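Local coordinates for protein ferredoxin-NADP reductase (PDB 5TR9) that probably transfers electrons between NADP(H) and ferredoxin by way of a bound FAD cofactor, at residues Lys31-Ala36 / Ala91-Met96; Phe117-Asp122 / Arg145-Thr150; Asp122-Cys127 / Thr227-Cys232; Thr150-His155 / Ser184-Pro189; Leu222-Thr227 / Met248-His253. All blocks are in the same frame, centred on the assembly; numbering follows the deposited sequence. Where two conformers were deposited one is given.

Interaction 1: residues Lys31-Ala36 / Ala91-Met96; sequences KLITFA and ALFAKM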
# COMPACT_ATOMS: atom_id res chain seq x y z
N LYS A 31 -0.23 4.04 -17.71
CA LYS A 31 -1.26 4.41 -16.75
C LYS A 31 -0.83 4.28 -15.30
O LYS A 31 -1.64 4.54 -14.40
CB LYS A 31 -2.52 3.56 -16.98
CG LYS A 31 -3.12 3.68 -18.38
CD LYS A 31 -3.64 5.09 -18.62
CE LYS A 31 -4.14 5.27 -20.05
NZ LYS A 31 -4.40 6.70 -20.36
N LEU A 32 0.41 3.86 -15.03
CA LEU A 32 0.89 3.72 -13.66
C LEU A 32 2.09 4.64 -13.47
O LEU A 32 3.12 4.47 -14.14
CB LEU A 32 1.28 2.27 -13.34
CG LEU A 32 0.11 1.27 -13.44
CD1 LEU A 32 0.59 -0.15 -13.21
CD2 LEU A 32 -1.01 1.62 -12.46
N ILE A 33 1.96 5.62 -12.57
CA ILE A 33 3.04 6.57 -12.32
C ILE A 33 3.46 6.52 -10.86
O ILE A 33 2.65 6.25 -9.97
CB ILE A 33 2.66 8.02 -12.71
CG1 ILE A 33 1.48 8.51 -11.86
CG2 ILE A 33 2.32 8.10 -14.19
CD1 ILE A 33 1.20 10.01 -12.00
N THR A 34 4.74 6.80 -10.63
CA THR A 34 5.16 7.31 -9.33
C THR A 34 5.62 8.75 -9.53
O THR A 34 6.01 9.14 -10.64
CB THR A 34 6.27 6.46 -8.68
OG1 THR A 34 7.38 6.30 -9.57
CG2 THR A 34 5.72 5.09 -8.30
N PHE A 35 5.51 9.55 -8.48
CA PHE A 35 5.97 10.92 -8.56
C PHE A 35 6.40 11.38 -7.18
O PHE A 35 5.95 10.84 -6.17
CB PHE A 35 4.91 11.87 -9.16
CG PHE A 35 3.62 11.97 -8.36
CD1 PHE A 35 2.59 11.06 -8.55
CD2 PHE A 35 3.42 13.03 -7.48
CE1 PHE A 35 1.39 11.16 -7.85
CE2 PHE A 35 2.22 13.15 -6.76
CZ PHE A 35 1.20 12.21 -6.95
N ALA A 36 7.29 12.37 -7.16
CA ALA A 36 7.79 12.92 -5.91
C ALA A 36 7.45 14.40 -5.85
O ALA A 36 7.43 15.09 -6.88
CB ALA A 36 9.31 12.75 -5.80
N ALA A 91 -6.62 13.20 -14.79
CA ALA A 91 -6.34 14.08 -15.92
C ALA A 91 -5.30 15.12 -15.55
O ALA A 91 -4.47 15.50 -16.38
CB ALA A 91 -7.63 14.76 -16.39
N LEU A 92 -5.35 15.61 -14.31
CA LEU A 92 -4.33 16.57 -13.89
C LEU A 92 -2.98 15.89 -13.72
O LEU A 92 -1.95 16.45 -14.09
CB LEU A 92 -4.76 17.26 -12.59
CG LEU A 92 -6.07 18.03 -12.71
CD1 LEU A 92 -6.51 18.50 -11.33
CD2 LEU A 92 -5.95 19.21 -13.68
N PHE A 93 -2.96 14.69 -13.13
CA PHE A 93 -1.70 13.97 -12.98
C PHE A 93 -1.07 13.71 -14.34
O PHE A 93 0.16 13.74 -14.48
CB PHE A 93 -1.93 12.63 -12.26
CG PHE A 93 -2.10 12.73 -10.77
CD1 PHE A 93 -1.84 13.91 -10.08
CD2 PHE A 93 -2.47 11.61 -10.05
CE1 PHE A 93 -1.98 13.95 -8.69
CE2 PHE A 93 -2.62 11.65 -8.67
CZ PHE A 93 -2.37 12.81 -7.99
N ALA A 94 -1.89 13.45 -15.37
CA ALA A 94 -1.36 13.11 -16.68
C ALA A 94 -0.67 14.29 -17.35
O ALA A 94 0.17 14.09 -18.23
CB ALA A 94 -2.50 12.60 -17.58
N LYS A 95 -1.00 15.52 -16.94
CA LYS A 95 -0.45 16.73 -17.53
C LYS A 95 0.62 17.40 -16.67
O LYS A 95 1.32 18.29 -17.17
CB LYS A 95 -1.56 17.75 -17.78
N MET A 96 0.77 17.00 -15.41
CA MET A 96 1.66 17.74 -14.51
C MET A 96 3.12 17.43 -14.81
O MET A 96 3.47 16.37 -15.36
CB MET A 96 1.34 17.42 -13.05
CG MET A 96 1.78 16.05 -12.59
SD MET A 96 1.14 15.71 -10.95
CE MET A 96 1.74 14.04 -10.71
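F35 and M96 both place CG between the backbone N and the carbonyl carbon (chi1 62° and 73°), and from there the M96 chain runs extended to its tip, which meets the F35 ring. The methyl CE of M96 sits over the centre of one F35 face, 3.7 Å from the ring centroid, a CH-pi contact. SD lies farther back, 5.0 Å from the F35 centroid, and makes the pair a Met-aromatic contact. F35 in turn directs its edge at a face of F93, planes 54° apart, with CZ of F35 3.8 Å from CZ of F93. I33 fills in beside them, its CD1 4.1 Å from CB of F93. Helix 88-95 thus packs on strand 32-38 of the antiparallel sheet of the FAD domain, where the F93 side chain also meets the Y66 ring and lies about 5 Å from the bound FAD. With all four side chains buried, cohesion rests on dispersion and weak C-H attraction to aromatic faces, with a sulfur-aromatic term from M96 SD.

Interaction 2: residues Phe117-Asp122 / Arg145-Thr150; sequences FPDGKD and RQRFDT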
# COMPACT_ATOMS: atom_id res chain seq x y z
N PHE A 117 0.51 -4.05 16.38
CA PHE A 117 0.61 -5.49 16.57
C PHE A 117 1.86 -5.80 17.41
O PHE A 117 2.88 -5.10 17.28
CB PHE A 117 0.74 -6.20 15.23
CG PHE A 117 -0.53 -6.25 14.40
CD1 PHE A 117 -1.75 -6.64 14.95
CD2 PHE A 117 -0.46 -5.97 13.04
CE1 PHE A 117 -2.91 -6.72 14.16
CE2 PHE A 117 -1.61 -6.06 12.23
CZ PHE A 117 -2.82 -6.42 12.79
N PRO A 118 1.83 -6.84 18.24
CA PRO A 118 2.98 -7.13 19.10
C PRO A 118 4.16 -7.71 18.33
O PRO A 118 4.00 -8.40 17.32
CB PRO A 118 2.44 -8.15 20.11
CG PRO A 118 1.27 -8.77 19.44
CD PRO A 118 0.68 -7.72 18.53
N ASP A 119 5.35 -7.41 18.84
CA ASP A 119 6.57 -7.98 18.28
C ASP A 119 6.51 -9.51 18.26
O ASP A 119 5.93 -10.14 19.14
CB ASP A 119 7.79 -7.56 19.12
CG ASP A 119 8.14 -6.10 18.98
OD1 ASP A 119 7.49 -5.38 18.21
OD2 ASP A 119 9.10 -5.70 19.69
N GLY A 120 7.18 -10.10 17.27
CA GLY A 120 7.38 -11.53 17.25
C GLY A 120 6.40 -12.30 16.40
O GLY A 120 6.58 -13.51 16.20
N LYS A 121 5.36 -11.64 15.90
CA LYS A 121 4.38 -12.30 15.06
C LYS A 121 4.85 -12.30 13.61
O LYS A 121 5.83 -11.65 13.24
CB LYS A 121 3.03 -11.59 15.16
CG LYS A 121 2.52 -11.44 16.60
CD LYS A 121 2.22 -12.80 17.20
CE LYS A 121 1.64 -12.66 18.61
NZ LYS A 121 1.51 -14.00 19.26
N ASP A 122 4.14 -13.07 12.78
CA ASP A 122 4.37 -13.05 11.34
C ASP A 122 3.43 -12.02 10.71
O ASP A 122 2.21 -12.19 10.77
CB ASP A 122 4.12 -14.43 10.74
CG ASP A 122 5.07 -15.46 11.30
OD1 ASP A 122 6.30 -15.29 11.11
OD2 ASP A 122 4.62 -16.42 11.96
N ARG A 145 11.29 -5.29 9.98
CA ARG A 145 11.86 -6.64 9.88
C ARG A 145 12.56 -7.07 11.17
O ARG A 145 12.76 -8.27 11.37
CB ARG A 145 12.82 -6.73 8.69
CG ARG A 145 12.08 -6.73 7.35
CD ARG A 145 13.02 -6.90 6.16
NE ARG A 145 13.61 -8.23 6.12
CZ ARG A 145 14.48 -8.62 5.19
NH1 ARG A 145 14.86 -7.77 4.24
NH2 ARG A 145 14.98 -9.85 5.21
N GLN A 146 12.94 -6.13 12.03
CA GLN A 146 13.49 -6.50 13.33
C GLN A 146 12.40 -7.01 14.27
O GLN A 146 12.58 -8.02 14.95
CB GLN A 146 14.23 -5.32 13.95
CG GLN A 146 14.99 -5.64 15.24
CD GLN A 146 14.16 -5.45 16.50
OE1 GLN A 146 13.81 -6.42 17.18
NE2 GLN A 146 13.84 -4.20 16.83
N ARG A 147 11.27 -6.31 14.31
CA ARG A 147 10.22 -6.56 15.31
C ARG A 147 9.43 -7.83 15.00
O ARG A 147 9.08 -8.59 15.91
CB ARG A 147 9.26 -5.37 15.37
CG ARG A 147 9.82 -4.10 16.00
CD ARG A 147 8.70 -3.09 16.19
NE ARG A 147 9.11 -1.92 16.95
CZ ARG A 147 8.28 -1.15 17.65
NH1 ARG A 147 6.98 -1.44 17.70
NH2 ARG A 147 8.75 -0.10 18.30
N PHE A 148 9.12 -8.05 13.73
CA PHE A 148 8.30 -9.18 13.33
C PHE A 148 9.18 -10.34 12.87
O PHE A 148 10.27 -10.13 12.32
CB PHE A 148 7.30 -8.75 12.24
CG PHE A 148 6.31 -7.74 12.76
CD1 PHE A 148 5.25 -8.16 13.55
CD2 PHE A 148 6.47 -6.38 12.53
CE1 PHE A 148 4.34 -7.26 14.08
CE2 PHE A 148 5.57 -5.46 13.06
CZ PHE A 148 4.50 -5.91 13.83
N ASP A 149 8.73 -11.56 13.15
CA ASP A 149 9.54 -12.74 12.85
C ASP A 149 9.69 -12.95 11.34
O ASP A 149 10.76 -13.36 10.87
CB ASP A 149 8.93 -13.97 13.51
CG ASP A 149 9.39 -14.15 14.95
OD1 ASP A 149 10.01 -13.21 15.52
OD2 ASP A 149 9.13 -15.23 15.51
N THR A 150 8.62 -12.72 10.59
CA THR A 150 8.68 -12.65 9.13
C THR A 150 7.81 -11.49 8.68
O THR A 150 6.87 -11.09 9.38
CB THR A 150 8.20 -13.95 8.45
OG1 THR A 150 6.80 -14.16 8.72
CG2 THR A 150 8.98 -15.17 8.93
O HOH W 1 5.38 -3.94 17.32
O HOH W 2 11.62 -6.80 18.97
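T150 OG1 donates to D122 OD1 across 2.7 Å, reaching the anti side of the carboxylate 30° out of its plane; a chi1 of 65° sets the hydroxyl between the T150 backbone N and carbonyl carbon. Two backbone bonds continue the seam: G120 N to R147 O at 2.8 Å and D149 N to K121 O at 2.9 Å. G120 and K121 belong to the type II turn P118-K121, and through these bonds the turn docks on the last residue of helix 142-147 and the chain leaving it. Farther out, OD1 of D119 rests on the aliphatic part of R147, 3.3 Å from CD. In the conformer given it lies well out of the guanidinium plane, 4.0 Å from NH1 of R147, while a water accepting from NH1 is hydrogen-bonded to D119 OD1. Inside, the F148 ring has K121 O at its edge, in plane, and its CE1 is 3.9 Å from CB of F117. The D119-R147 attraction thus appears to be one of charge and water, not a salt bridge.

Interaction 3: residues Asp122-Cys127 / Thr227-Cys232; sequences DLVMLC and TRFMIC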
# COMPACT_ATOMS: atom_id res chain seq x y z
N ASP A 122 4.14 -13.07 12.78
CA ASP A 122 4.37 -13.05 11.34
C ASP A 122 3.43 -12.02 10.71
O ASP A 122 2.21 -12.19 10.77
CB ASP A 122 4.12 -14.43 10.74
CG ASP A 122 5.07 -15.46 11.30
OD1 ASP A 122 6.30 -15.29 11.11
OD2 ASP A 122 4.62 -16.42 11.96
N LEU A 123 4.01 -10.98 10.12
CA LEU A 123 3.22 -9.90 9.54
C LEU A 123 2.92 -10.22 8.08
O LEU A 123 3.84 -10.45 7.29
CB LEU A 123 3.97 -8.58 9.65
CG LEU A 123 3.25 -7.34 9.12
CD1 LEU A 123 2.02 -7.07 10.01
CD2 LEU A 123 4.22 -6.15 9.09
N VAL A 124 1.63 -10.23 7.71
CA VAL A 124 1.22 -10.58 6.34
C VAL A 124 0.41 -9.42 5.77
O VAL A 124 -0.70 -9.14 6.24
CB VAL A 124 0.42 -11.89 6.31
CG1 VAL A 124 -0.04 -12.21 4.86
CG2 VAL A 124 1.26 -13.06 6.87
N MET A 125 0.96 -8.77 4.75
CA MET A 125 0.32 -7.62 4.11
C MET A 125 -0.31 -8.08 2.80
O MET A 125 0.38 -8.61 1.92
CB MET A 125 1.36 -6.51 3.88
CG MET A 125 1.91 -5.96 5.21
SD MET A 125 3.34 -4.87 5.01
CE MET A 125 4.52 -6.06 4.43
N LEU A 126 -1.62 -7.88 2.67
CA LEU A 126 -2.39 -8.33 1.51
C LEU A 126 -2.89 -7.09 0.77
O LEU A 126 -3.56 -6.25 1.36
CB LEU A 126 -3.58 -9.18 1.95
CG LEU A 126 -3.28 -10.40 2.84
CD1 LEU A 126 -4.59 -11.00 3.32
CD2 LEU A 126 -2.47 -11.43 2.06
N CYS A 127 -2.56 -6.97 -0.52
CA CYS A 127 -2.99 -5.75 -1.19
C CYS A 127 -3.32 -6.01 -2.65
O CYS A 127 -2.91 -7.02 -3.23
CB CYS A 127 -1.92 -4.65 -1.09
SG CYS A 127 -0.32 -5.10 -1.78
N THR A 227 -0.20 -15.04 13.42
CA THR A 227 -0.23 -14.23 12.21
C THR A 227 -0.97 -12.93 12.46
O THR A 227 -2.00 -12.91 13.15
CB THR A 227 -0.90 -15.01 11.06
OG1 THR A 227 -0.29 -16.30 10.96
CG2 THR A 227 -0.72 -14.29 9.71
N ARG A 228 -0.46 -11.84 11.87
CA ARG A 228 -1.15 -10.55 11.93
C ARG A 228 -1.25 -10.01 10.51
O ARG A 228 -0.24 -9.91 9.81
CB ARG A 228 -0.42 -9.58 12.86
CG ARG A 228 -0.29 -10.09 14.30
CD ARG A 228 -1.66 -10.19 14.98
NE ARG A 228 -1.59 -10.60 16.39
CZ ARG A 228 -1.65 -11.86 16.82
NH1 ARG A 228 -1.75 -12.86 15.95
NH2 ARG A 228 -1.60 -12.13 18.12
N PHE A 229 -2.47 -9.68 10.09
CA PHE A 229 -2.77 -9.29 8.71
C PHE A 229 -3.02 -7.79 8.59
O PHE A 229 -3.68 -7.19 9.44
CB PHE A 229 -4.03 -10.01 8.19
CG PHE A 229 -3.86 -11.48 7.94
CD1 PHE A 229 -3.32 -11.93 6.74
CD2 PHE A 229 -4.26 -12.41 8.89
CE1 PHE A 229 -3.18 -13.29 6.48
CE2 PHE A 229 -4.11 -13.78 8.64
CZ PHE A 229 -3.58 -14.22 7.43
N MET A 230 -2.57 -7.22 7.48
CA MET A 230 -2.97 -5.88 7.07
C MET A 230 -3.50 -5.98 5.64
O MET A 230 -2.93 -6.70 4.83
CB MET A 230 -1.81 -4.89 7.15
CG MET A 230 -1.10 -4.91 8.51
SD MET A 230 0.27 -3.76 8.57
CE MET A 230 -0.63 -2.20 8.67
N ILE A 231 -4.59 -5.28 5.36
CA ILE A 231 -5.27 -5.40 4.07
C ILE A 231 -5.47 -4.01 3.49
O ILE A 231 -6.05 -3.14 4.15
CB ILE A 231 -6.65 -6.08 4.21
CG1 ILE A 231 -6.59 -7.29 5.13
CG2 ILE A 231 -7.18 -6.45 2.81
CD1 ILE A 231 -7.99 -7.85 5.45
N CYS A 232 -5.07 -3.82 2.24
CA CYS A 232 -5.32 -2.54 1.57
C CYS A 232 -5.54 -2.81 0.09
O CYS A 232 -4.64 -3.31 -0.59
CB CYS A 232 -4.16 -1.55 1.78
SG CYS A 232 -4.50 0.10 1.07
O HOH W 3 2.21 -17.27 11.40
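V124 and L126 approach the F229 ring obliquely: CG1 of V124 lies 3.7 Å from CE1 of F229, and CD1 of L126 lies 3.8 Å from CD1 of F229. F229 runs side by side with V124, pointing the same way, its CG anti to the carbonyl carbon (chi1 -71°). One face of the ring carries CG2 of T227, offset toward the rim, and that methyl also touches CG2 of V124. Beyond the pair, Y250 meets F229 edge-to-face. The other flat group, the R228 guanidinium, folds back on its own strand: NH1 donates in the guanidinium plane to T227 O at 2.8 Å, approaching from above the plane of that carbonyl. Between these side chains run two inner neighbouring strands of the parallel sheet in the Rossmann-like NAD-binding domain, their short axes 19° apart. D122, V124 and L126 turn backbone groups toward 227-232, forming five near-straight bonds, such as L126 N to M230 O at 2.8 Å. L123 and M125 bond to strand 150-157 instead. On the face opposite F229, CD1 of L123 touches SD of M230 at 4.0 Å, and F135 of helix 133-139 packs on M125 and M230. At the start of the strands a water donates to OD2 of D122 at 2.6 Å and accepts from OG1 of T227, side chains whose stronger polar partners are T150 and T223.

Interaction 4: residues Thr150-His155 / Ser184-Pro189; sequences TVNLIH and SFRFVP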
# COMPACT_ATOMS: atom_id res chain seq x y z
N THR A 150 8.62 -12.72 10.59
CA THR A 150 8.68 -12.65 9.13
C THR A 150 7.81 -11.49 8.68
O THR A 150 6.87 -11.09 9.38
CB THR A 150 8.20 -13.95 8.45
OG1 THR A 150 6.80 -14.16 8.72
CG2 THR A 150 8.98 -15.17 8.93
N VAL A 151 8.14 -10.94 7.52
CA VAL A 151 7.38 -9.86 6.90
C VAL A 151 7.05 -10.33 5.49
O VAL A 151 7.94 -10.72 4.74
CB VAL A 151 8.18 -8.54 6.88
CG1 VAL A 151 7.40 -7.47 6.18
CG2 VAL A 151 8.50 -8.11 8.32
N ASN A 152 5.76 -10.34 5.15
CA ASN A 152 5.27 -11.00 3.96
C ASN A 152 4.35 -10.06 3.22
O ASN A 152 3.46 -9.46 3.83
CB ASN A 152 4.52 -12.29 4.32
CG ASN A 152 5.32 -13.20 5.24
OD1 ASN A 152 6.13 -14.01 4.78
ND2 ASN A 152 5.14 -13.05 6.56
N LEU A 153 4.55 -9.92 1.91
CA LEU A 153 3.75 -9.00 1.12
C LEU A 153 3.20 -9.75 -0.08
O LEU A 153 3.96 -10.34 -0.86
CB LEU A 153 4.60 -7.80 0.68
CG LEU A 153 3.90 -6.76 -0.21
CD1 LEU A 153 2.68 -6.18 0.46
CD2 LEU A 153 4.91 -5.66 -0.59
N ILE A 154 1.88 -9.75 -0.22
CA ILE A 154 1.17 -10.39 -1.32
C ILE A 154 0.53 -9.27 -2.13
O ILE A 154 -0.34 -8.55 -1.62
CB ILE A 154 0.11 -11.39 -0.83
CG1 ILE A 154 0.71 -12.57 -0.06
CG2 ILE A 154 -0.68 -11.94 -2.03
CD1 ILE A 154 1.27 -12.28 1.31
N HIS A 155 0.97 -9.09 -3.39
CA HIS A 155 0.44 -8.02 -4.25
C HIS A 155 -0.35 -8.62 -5.40
O HIS A 155 0.24 -9.25 -6.30
CB HIS A 155 1.56 -7.12 -4.79
CG HIS A 155 1.06 -5.90 -5.51
ND1 HIS A 155 1.79 -5.27 -6.50
CD2 HIS A 155 -0.09 -5.20 -5.37
CE1 HIS A 155 1.11 -4.22 -6.93
NE2 HIS A 155 -0.04 -4.16 -6.27
N SER A 184 12.97 -13.21 7.72
CA SER A 184 12.86 -13.23 6.28
C SER A 184 11.78 -12.26 5.79
O SER A 184 10.77 -12.03 6.46
CB SER A 184 12.57 -14.64 5.79
OG SER A 184 12.73 -14.75 4.38
N PHE A 185 12.02 -11.70 4.62
CA PHE A 185 11.00 -10.99 3.86
C PHE A 185 10.59 -11.87 2.69
O PHE A 185 11.45 -12.44 2.02
CB PHE A 185 11.50 -9.64 3.35
CG PHE A 185 10.59 -9.01 2.35
CD1 PHE A 185 9.38 -8.46 2.75
CD2 PHE A 185 10.91 -9.00 0.99
CE1 PHE A 185 8.50 -7.91 1.82
CE2 PHE A 185 10.04 -8.43 0.06
CZ PHE A 185 8.84 -7.88 0.48
N ARG A 186 9.28 -12.01 2.48
CA ARG A 186 8.74 -12.79 1.38
C ARG A 186 7.84 -11.90 0.53
O ARG A 186 7.01 -11.16 1.07
CB ARG A 186 7.92 -13.99 1.87
CG ARG A 186 8.72 -15.10 2.55
CD ARG A 186 9.21 -14.72 3.94
NE ARG A 186 9.63 -15.90 4.69
CZ ARG A 186 8.84 -16.60 5.48
NH1 ARG A 186 7.56 -16.24 5.64
NH2 ARG A 186 9.31 -17.67 6.11
N PHE A 187 7.98 -11.99 -0.79
CA PHE A 187 7.10 -11.30 -1.72
C PHE A 187 6.42 -12.32 -2.62
O PHE A 187 7.09 -13.16 -3.23
CB PHE A 187 7.89 -10.29 -2.56
CG PHE A 187 7.06 -9.63 -3.64
CD1 PHE A 187 5.97 -8.84 -3.31
CD2 PHE A 187 7.37 -9.83 -4.97
CE1 PHE A 187 5.20 -8.22 -4.30
CE2 PHE A 187 6.61 -9.22 -5.97
CZ PHE A 187 5.53 -8.42 -5.63
N VAL A 188 5.10 -12.23 -2.71
CA VAL A 188 4.31 -13.14 -3.54
C VAL A 188 3.49 -12.31 -4.51
O VAL A 188 2.50 -11.67 -4.10
CB VAL A 188 3.40 -14.03 -2.69
CG1 VAL A 188 2.57 -14.95 -3.58
CG2 VAL A 188 4.24 -14.85 -1.70
N PRO A 189 3.84 -12.27 -5.80
CA PRO A 189 2.98 -11.58 -6.77
C PRO A 189 1.82 -12.49 -7.17
O PRO A 189 1.98 -13.70 -7.30
CB PRO A 189 3.92 -11.31 -7.95
CG PRO A 189 4.93 -12.42 -7.88
CD PRO A 189 5.08 -12.79 -6.41
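R186 runs beside N152, the two side chains pointing the same way. Its CB starts 3.4 Å from OD1 of N152; a bend at chi2 (73°) then turns CD back on the same oxygen, 3.3 Å away. At the tip NH1 donates to N152 OD1 at 2.8 Å. The oxygen lies in the guanidinium plane and is met on a lone pair in its own carbonyl plane, although the amide and guanidinium planes are 52° apart. Over one guanidinium face sits CG2 of T150, 3.7 Å from CZ of R186, offset toward the rim. With OD1 taken by R186, and ND2 donating to T150 OG1 at 2.9 Å and also to L123 O, the N152 amide is held at both ends, which fixes its rotation. NH1 of R186 has a second partner in T220 OG1. I154 and V188 share the sheet face of N152 and R186, CG1 of I154 4.0 Å from CB of V188. On the other side of the sheet CD1 of F185 rests 3.3 Å from V151 O, and CB of H155 lies at the edge of the F187 ring, 3.8 Å from CE1, while NE2 of H155 is bonded to G129 O. Five backbone bonds alternate along the strands. Helix 166-173, between them in the chain, covers L153, F185 and F187, giving the beta-alpha-beta crossover characteristic of Rossmann-like nucleotide-binding domains.

Interaction 5: residues Leu222-Thr227 / Met248-His253; sequences LTPEST and MGYAMH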
# COMPACT_ATOMS: atom_id res chain seq x y z
N LEU A 222 0.04 -20.20 8.95
CA LEU A 222 -0.71 -19.04 9.42
C LEU A 222 -1.76 -19.48 10.42
O LEU A 222 -2.52 -20.43 10.16
CB LEU A 222 -1.35 -18.30 8.24
CG LEU A 222 -0.37 -18.02 7.10
CD1 LEU A 222 -1.09 -17.36 5.92
CD2 LEU A 222 0.80 -17.16 7.57
N THR A 223 -1.79 -18.84 11.58
CA THR A 223 -2.74 -19.15 12.65
C THR A 223 -3.16 -17.86 13.32
O THR A 223 -2.41 -16.87 13.30
CB THR A 223 -2.15 -20.09 13.72
OG1 THR A 223 -1.18 -19.38 14.51
CG2 THR A 223 -1.49 -21.33 13.11
N PRO A 224 -4.33 -17.83 13.95
CA PRO A 224 -4.71 -16.63 14.71
C PRO A 224 -3.71 -16.28 15.80
O PRO A 224 -3.52 -15.10 16.11
CB PRO A 224 -6.08 -17.00 15.28
CG PRO A 224 -6.64 -17.95 14.26
CD PRO A 224 -5.45 -18.79 13.83
N GLU A 225 -3.06 -17.28 16.40
CA GLU A 225 -2.11 -16.98 17.46
C GLU A 225 -0.87 -16.25 16.92
O GLU A 225 -0.36 -15.33 17.56
CB GLU A 225 -1.71 -18.27 18.18
CG GLU A 225 -1.17 -18.05 19.59
CD GLU A 225 0.28 -17.58 19.61
OE1 GLU A 225 1.04 -17.94 18.68
OE2 GLU A 225 0.65 -16.84 20.55
N SER A 226 -0.39 -16.64 15.73
CA SER A 226 0.93 -16.21 15.27
C SER A 226 0.91 -15.20 14.13
O SER A 226 1.95 -14.56 13.89
CB SER A 226 1.75 -17.42 14.82
OG SER A 226 1.07 -18.10 13.77
N THR A 227 -0.20 -15.04 13.42
CA THR A 227 -0.23 -14.23 12.21
C THR A 227 -0.97 -12.93 12.46
O THR A 227 -2.00 -12.91 13.15
CB THR A 227 -0.90 -15.01 11.06
OG1 THR A 227 -0.29 -16.30 10.96
CG2 THR A 227 -0.72 -14.29 9.71
N MET A 248 -11.97 -18.00 9.01
CA MET A 248 -10.78 -18.76 9.39
C MET A 248 -10.36 -18.53 10.84
O MET A 248 -9.34 -19.08 11.27
CB MET A 248 -9.61 -18.40 8.45
CG MET A 248 -9.82 -18.92 7.04
SD MET A 248 -8.73 -18.24 5.77
CE MET A 248 -7.13 -18.90 6.27
N GLY A 249 -11.12 -17.75 11.60
CA GLY A 249 -10.87 -17.60 13.02
C GLY A 249 -10.15 -16.33 13.44
O GLY A 249 -9.77 -16.22 14.62
N TYR A 250 -9.95 -15.39 12.53
CA TYR A 250 -9.29 -14.13 12.82
C TYR A 250 -10.31 -13.06 13.20
O TYR A 250 -11.52 -13.22 12.97
CB TYR A 250 -8.44 -13.69 11.61
CG TYR A 250 -7.35 -14.70 11.26
CD1 TYR A 250 -6.09 -14.62 11.84
CD2 TYR A 250 -7.60 -15.74 10.38
CE1 TYR A 250 -5.10 -15.55 11.55
CE2 TYR A 250 -6.62 -16.67 10.07
CZ TYR A 250 -5.37 -16.57 10.66
OH TYR A 250 -4.40 -17.50 10.36
N ALA A 251 -9.83 -11.97 13.79
CA ALA A 251 -10.70 -10.91 14.29
C ALA A 251 -10.05 -9.56 14.03
O ALA A 251 -8.85 -9.45 13.83
CB ALA A 251 -10.98 -11.07 15.79
N MET A 252 -10.89 -8.53 14.02
CA MET A 252 -10.39 -7.18 13.79
C MET A 252 -9.60 -6.68 15.00
O MET A 252 -9.96 -6.92 16.16
CB MET A 252 -11.56 -6.24 13.48
CG MET A 252 -11.16 -4.85 13.00
SD MET A 252 -12.55 -3.68 13.01
CE MET A 252 -13.62 -4.41 11.78
N HIS A 253 -8.51 -5.97 14.71
CA HIS A 253 -7.86 -5.18 15.74
C HIS A 253 -8.74 -3.99 16.08
O HIS A 253 -9.22 -3.29 15.18
CB HIS A 253 -6.50 -4.70 15.26
CG HIS A 253 -5.81 -3.79 16.22
ND1 HIS A 253 -5.07 -4.26 17.28
CD2 HIS A 253 -5.76 -2.44 16.29
CE1 HIS A 253 -4.58 -3.24 17.96
NE2 HIS A 253 -4.99 -2.12 17.39
O HOH W 4 -5.17 -19.43 8.77
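A Schellman motif ends helix 235-247 at G249, and the residues on either side of this helix stop, M248 and Y250, join it in meeting P224 in the loop leading into strand 227-233. G249 takes a positive phi of 102°, and at its backbone angles a CB would be jammed against the preceding carbonyl O; its own carbonyl O lies 3.6 Å from CG of P224. The next residue, Y250, brings most of the contact. Its CG is anti to the carbonyl carbon (chi1 -61°), and beyond it the ring slides under the proline at about a right angle. CG of P224 stands over one face of that ring, offset toward the rim and 4.0 Å from the centroid, as a CH-pi contact; the proline backbone presses closer still, with CA 3.4 Å from CE1 of Y250. L245 and I261 also touch the Y250 side chain. The loop that receives the tyrosine is tied to itself, since T227 N donates to T223 O at 2.9 Å while T223 N donates to T227 OG1 at 3.0 Å. P224 lies within this turn. At the far end of the tyrosine a water sits in the plane of the ring at its edge; it is 2.6 Å from OH of Y250 and donates to L222 O across 3.2 Å.

From the N terminus, interaction 1 comes first, closing a loop within the FAD domain between a sheet strand and its helix. The other four lie in the nucleotide-binding part. Interaction 2 joins the approach to strand 122-128 with the end of helix 142-147. Interaction 3 opens at D122, before interaction 2 has closed, so the two cross; it reaches on to strand 227-233 and encloses interaction 4, which adds strand 185-191 beside 150-157. Interactions 2 and 4 follow in series and share T150. Interaction 5 crosses interaction 3 at T227, tying the loop before that strand to the end of helix 235-247. Interaction 1 stays apart, its nearest atoms about 8 Å from interaction 4.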